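PDB 5F8V: aminotransferase, class V family protein from Trichomonas vaginalis, which probably catalyses the pyridoxal-phosphate-dependent conversion of O-phospho-L-serine and 2-oxoglutarate to 3-phosphooxypyruvate and L-glutamate, a step of serine biosynthesis. Local coordinates for residues L59-F69 with F182-V193. Residues are numbered along the deposited sequence; the frame is centred on the assembly and turned at random.
Sequences LRTLLQVPENF and FLSRPITQWEKV
With CG of Trp190 anti to its carbonyl carbon (chi1 -69°) and CG of Phe69 placed likewise, Pro66 comes to lie over one face of the indole while the benzo edge meets the phenyl face. Pro66 CD sits 3.4 Å from the centroid of the Trp190 five-membered ring and 7° off its normal, the geometry of a CH-pi contact; Ile187 CG2 backs the opposite indole face. The Trp190 six-membered ring and the Phe69 ring are T-shaped, centroids 5.1 Å apart and planes at 64°, and Val193 O approaches the phenyl edge. Before Val65, helix 46-63 closes in a Schellman motif, Val65 N bonding to Arg60 O and Gln64 N to Thr61 O, with Gln64, at positive phi, as C-prime residue; the exit lays Val65 and Pro66 along the indole and leads into strand 69-75, outermost in the chain's mixed sheet, while residues 182-192 belong to the loop between strands 174-177 and 193-199. Leu63, the last helical residue, splits its branches: CD1 reaches Phe182 CZ at 3.6 Å, and CD2 presses on Ile187 CD1 at 3.5 Å, tight for two carbons. No direct hydrogen bond joins the segments, but a water donates to Leu63 O (2.9 Å) and accepts from Ile187 N (2.7 Å). Farther back, Leu59 CD1 packs 3.7 Å from Leu183 CD2.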
loop_
_atom_site.group_PDB
_atom_site.type_symbol
_atom_site.label_atom_id
_atom_site.label_comp_id
_atom_site.label_asym_id
_atom_site.label_seq_id
_atom_site.Cartn_x
_atom_site.Cartn_y
_atom_site.Cartn_z
ATOM N N LEU A 59 -17.179 2.473 9.039
ATOM C CA LEU A 59 -16.651 3.813 8.839
ATOM C C LEU A 59 -17.770 4.778 8.477
ATOM O O LEU A 59 -17.768 5.922 8.939
ATOM C CB LEU A 59 -15.581 3.818 7.752
ATOM C CG LEU A 59 -14.887 5.150 7.454
ATOM C CD1 LEU A 59 -14.183 5.692 8.693
ATOM C CD2 LEU A 59 -13.899 4.976 6.308
ATOM N N ARG A 60 -18.709 4.323 7.644
ATOM C CA ARG A 60 -19.867 5.143 7.299
ATOM C C ARG A 60 -20.677 5.502 8.536
ATOM O O ARG A 60 -21.094 6.648 8.675
ATOM C CB ARG A 60 -20.760 4.471 6.231
ATOM C CG ARG A 60 -21.956 5.322 5.822
ATOM C CD ARG A 60 -22.815 4.684 4.737
ATOM N NE ARG A 60 -22.092 4.416 3.501
ATOM C CZ ARG A 60 -21.703 5.330 2.612
ATOM N NH1 ARG A 60 -21.941 6.628 2.787
ATOM N NH2 ARG A 60 -21.063 4.941 1.520
ATOM N N THR A 61 -20.879 4.531 9.432
ATOM C CA THR A 61 -21.624 4.748 10.673
ATOM C C THR A 61 -20.891 5.739 11.579
ATOM O O THR A 61 -21.478 6.728 12.002
ATOM C CB THR A 61 -21.888 3.423 11.428
ATOM O OG1 THR A 61 -22.821 2.631 10.686
ATOM C CG2 THR A 61 -22.461 3.666 12.813
ATOM N N LEU A 62 -19.618 5.463 11.863
ATOM C CA LEU A 62 -18.782 6.333 12.694
ATOM C C LEU A 62 -18.855 7.797 12.282
ATOM O O LEU A 62 -19.059 8.669 13.114
ATOM C CB LEU A 62 -17.310 5.909 12.614
ATOM C CG LEU A 62 -16.782 4.862 13.584
ATOM C CD1 LEU A 62 -15.327 4.589 13.228
ATOM C CD2 LEU A 62 -16.916 5.339 15.026
ATOM N N LEU A 63 -18.680 8.045 10.990
ATOM C CA LEU A 63 -18.683 9.412 10.448
ATOM C C LEU A 63 -20.050 9.943 10.025
ATOM O O LEU A 63 -20.177 11.133 9.772
ATOM C CB LEU A 63 -17.753 9.494 9.241
ATOM C CG LEU A 63 -16.272 9.725 9.501
ATOM C CD1 LEU A 63 -15.500 9.373 8.236
ATOM C CD2 LEU A 63 -16.004 11.162 9.914
ATOM N N GLN A 64 -21.055 9.072 9.937
ATOM C CA GLN A 64 -22.341 9.407 9.316
ATOM C C GLN A 64 -22.104 10.012 7.940
ATOM O O GLN A 64 -22.589 11.099 7.623
ATOM C CB GLN A 64 -23.186 10.323 10.218
ATOM C CG GLN A 64 -23.631 9.664 11.518
ATOM C CD GLN A 64 -24.617 8.529 11.282
ATOM O OE1 GLN A 64 -25.821 8.763 11.139
ATOM N NE2 GLN A 64 -24.112 7.291 11.241
ATOM N N VAL A 65 -21.338 9.288 7.128
ATOM C CA VAL A 65 -21.068 9.702 5.767
ATOM C C VAL A 65 -22.395 9.585 4.999
ATOM O O VAL A 65 -22.958 8.502 4.938
ATOM C CB VAL A 65 -19.988 8.830 5.079
ATOM C CG1 VAL A 65 -19.733 9.335 3.668
ATOM C CG2 VAL A 65 -18.687 8.799 5.893
ATOM N N PRO A 66 -22.891 10.695 4.417
ATOM C CA PRO A 66 -24.149 10.589 3.654
ATOM C C PRO A 66 -24.042 9.705 2.400
ATOM O O PRO A 66 -22.947 9.489 1.876
ATOM C CB PRO A 66 -24.464 12.043 3.277
ATOM C CG PRO A 66 -23.585 12.897 4.136
ATOM C CD PRO A 66 -22.369 12.074 4.414
ATOM N N GLU A 67 -25.184 9.214 1.926
ATOM C CA GLU A 67 -25.216 8.221 0.848
ATOM C C GLU A 67 -24.842 8.758 -0.542
ATOM O O GLU A 67 -24.628 7.967 -1.461
ATOM C CB GLU A 67 -26.585 7.518 0.782
ATOM C CG GLU A 67 -27.029 6.827 2.072
ATOM C CD GLU A 67 -26.121 5.690 2.535
ATOM O OE1 GLU A 67 -26.201 5.337 3.733
ATOM O OE2 GLU A 67 -25.344 5.131 1.728
ATOM N N ASN A 68 -24.739 10.074 -0.709
ATOM C CA ASN A 68 -24.150 10.644 -1.944
ATOM C C ASN A 68 -22.602 10.637 -1.979
ATOM O O ASN A 68 -22.007 11.226 -2.884
ATOM C CB ASN A 68 -24.693 12.058 -2.228
ATOM C CG ASN A 68 -24.362 13.054 -1.131
ATOM O OD1 ASN A 68 -24.370 12.704 0.042
ATOM N ND2 ASN A 68 -24.115 14.303 -1.502
ATOM N N PHE A 69 -21.965 9.969 -1.013
ATOM C CA PHE A 69 -20.518 9.778 -1.002
ATOM C C PHE A 69 -20.146 8.306 -1.108
ATOM O O PHE A 69 -20.731 7.479 -0.433
ATOM C CB PHE A 69 -19.925 10.354 0.282
ATOM C CG PHE A 69 -19.967 11.843 0.341
ATOM C CD1 PHE A 69 -18.831 12.601 0.061
ATOM C CD2 PHE A 69 -21.143 12.498 0.669
ATOM C CE1 PHE A 69 -18.871 13.986 0.121
ATOM C CE2 PHE A 69 -21.194 13.885 0.717
ATOM C CZ PHE A 69 -20.053 14.631 0.442
ATOM N N PHE A 182 -8.028 12.490 10.993
ATOM C CA PHE A 182 -9.172 11.703 10.535
ATOM C C PHE A 182 -9.677 10.855 11.675
ATOM O O PHE A 182 -8.889 10.150 12.307
ATOM C CB PHE A 182 -8.778 10.786 9.373
ATOM C CG PHE A 182 -9.944 10.187 8.639
ATOM C CD1 PHE A 182 -10.086 8.804 8.533
ATOM C CD2 PHE A 182 -10.879 11.003 8.022
ATOM C CE1 PHE A 182 -11.157 8.250 7.838
ATOM C CE2 PHE A 182 -11.950 10.460 7.327
ATOM C CZ PHE A 182 -12.090 9.083 7.234
ATOM N N LEU A 183 -10.980 10.937 11.932
ATOM C CA LEU A 183 -11.656 10.217 13.032
ATOM C C LEU A 183 -11.208 10.671 14.435
ATOM O O LEU A 183 -11.338 9.927 15.411
ATOM C CB LEU A 183 -11.535 8.692 12.867
ATOM C CG LEU A 183 -11.956 8.147 11.496
ATOM C CD1 LEU A 183 -11.413 6.747 11.293
ATOM C CD2 LEU A 183 -13.477 8.168 11.345
ATOM N N SER A 184 -10.706 11.905 14.525
ATOM C CA SER A 184 -10.405 12.536 15.806
ATOM C C SER A 184 -11.568 13.411 16.252
ATOM O O SER A 184 -11.559 13.903 17.375
ATOM C CB SER A 184 -9.128 13.370 15.702
ATOM O OG SER A 184 -9.346 14.563 14.973
ATOM N N ARG A 185 -12.549 13.614 15.363
ATOM C CA ARG A 185 -13.745 14.397 15.654
ATOM C C ARG A 185 -14.831 14.186 14.584
ATOM O O ARG A 185 -14.541 13.668 13.499
ATOM C CB ARG A 185 -13.398 15.885 15.742
ATOM C CG ARG A 185 -12.671 16.419 14.524
ATOM C CD ARG A 185 -12.396 17.897 14.696
ATOM N NE ARG A 185 -11.785 18.484 13.509
ATOM C CZ ARG A 185 -11.161 19.666 13.481
ATOM N NH1 ARG A 185 -11.063 20.428 14.574
ATOM N NH2 ARG A 185 -10.636 20.101 12.343
ATOM N N PRO A 186 -16.078 14.604 14.871
ATOM C CA PRO A 186 -17.116 14.491 13.841
ATOM C C PRO A 186 -16.873 15.411 12.649
ATOM O O PRO A 186 -16.185 16.424 12.781
ATOM C CB PRO A 186 -18.399 14.918 14.579
ATOM C CG PRO A 186 -18.083 14.759 16.029
ATOM C CD PRO A 186 -16.634 15.129 16.130
ATOM N N ILE A 187 -17.426 15.038 11.503
ATOM C CA ILE A 187 -17.400 15.864 10.307
ATOM C C ILE A 187 -18.842 16.270 10.013
ATOM O O ILE A 187 -19.718 15.414 9.970
ATOM C CB ILE A 187 -16.785 15.099 9.113
ATOM C CG1 ILE A 187 -15.278 14.887 9.342
ATOM C CG2 ILE A 187 -17.014 15.853 7.811
ATOM C CD1 ILE A 187 -14.624 13.926 8.366
ATOM N N THR A 188 -19.069 17.571 9.835
ATOM C CA THR A 188 -20.355 18.125 9.391
ATOM C C THR A 188 -20.148 18.917 8.095
ATOM O O THR A 188 -19.027 18.996 7.563
ATOM C CB THR A 188 -20.965 19.055 10.464
ATOM O OG1 THR A 188 -20.060 20.137 10.733
ATOM C CG2 THR A 188 -21.240 18.287 11.750
ATOM N N GLN A 189 -21.240 19.484 7.583
ATOM C CA GLN A 189 -21.217 20.313 6.382
ATOM C C GLN A 189 -20.699 19.538 5.168
ATOM O O GLN A 189 -19.846 20.018 4.417
ATOM C CB GLN A 189 -20.408 21.600 6.611
ATOM C CG GLN A 189 -20.871 22.455 7.785
ATOM C CD GLN A 189 -20.075 23.748 7.878
ATOM O OE1 GLN A 189 -18.847 23.727 7.956
ATOM N NE2 GLN A 189 -20.768 24.884 7.845
ATOM N N TRP A 190 -21.231 18.335 4.984
ATOM C CA TRP A 190 -20.886 17.488 3.838
ATOM C C TRP A 190 -21.185 18.149 2.484
ATOM O O TRP A 190 -20.483 17.898 1.506
ATOM C CB TRP A 190 -21.587 16.121 3.937
ATOM C CG TRP A 190 -21.059 15.266 5.055
ATOM C CD1 TRP A 190 -21.601 15.113 6.298
ATOM C CD2 TRP A 190 -19.871 14.467 5.037
ATOM N NE1 TRP A 190 -20.828 14.271 7.051
ATOM C CE2 TRP A 190 -19.763 13.854 6.301
ATOM C CE3 TRP A 190 -18.888 14.207 4.071
ATOM C CZ2 TRP A 190 -18.708 12.996 6.630
ATOM C CZ3 TRP A 190 -17.842 13.353 4.392
ATOM C CH2 TRP A 190 -17.758 12.758 5.661
ATOM N N GLU A 191 -22.199 19.019 2.439
ATOM C CA GLU A 191 -22.505 19.808 1.237
ATOM C C GLU A 191 -21.334 20.639 0.663
ATOM O O GLU A 191 -21.356 20.979 -0.519
ATOM C CB GLU A 191 -23.731 20.723 1.467
ATOM C CG GLU A 191 -23.536 21.905 2.423
ATOM C CD GLU A 191 -23.766 21.573 3.893
ATOM O OE1 GLU A 191 -23.945 20.388 4.245
ATOM O OE2 GLU A 191 -23.764 22.512 4.710
ATOM N N LYS A 192 -20.348 20.972 1.498
ATOM C CA LYS A 192 -19.147 21.719 1.069
ATOM C C LYS A 192 -18.044 20.856 0.457
ATOM O O LYS A 192 -17.066 21.398 -0.087
ATOM C CB LYS A 192 -18.522 22.448 2.270
ATOM C CG LYS A 192 -19.422 23.433 2.982
ATOM C CD LYS A 192 -18.719 24.005 4.204
ATOM C CE LYS A 192 -19.517 25.146 4.815
ATOM N NZ LYS A 192 -19.534 26.356 3.951
ATOM N N VAL A 193 -18.186 19.529 0.571
ATOM C CA VAL A 193 -17.091 18.580 0.383
ATOM C C VAL A 193 -17.179 17.833 -0.955
ATOM O O VAL A 193 -18.172 17.145 -1.235
ATOM C CB VAL A 193 -17.086 17.534 1.523
ATOM C CG1 VAL A 193 -15.972 16.500 1.320
ATOM C CG2 VAL A 193 -16.955 18.208 2.882
HETATM O O HOH W 1 -18.967 12.804 11.748
#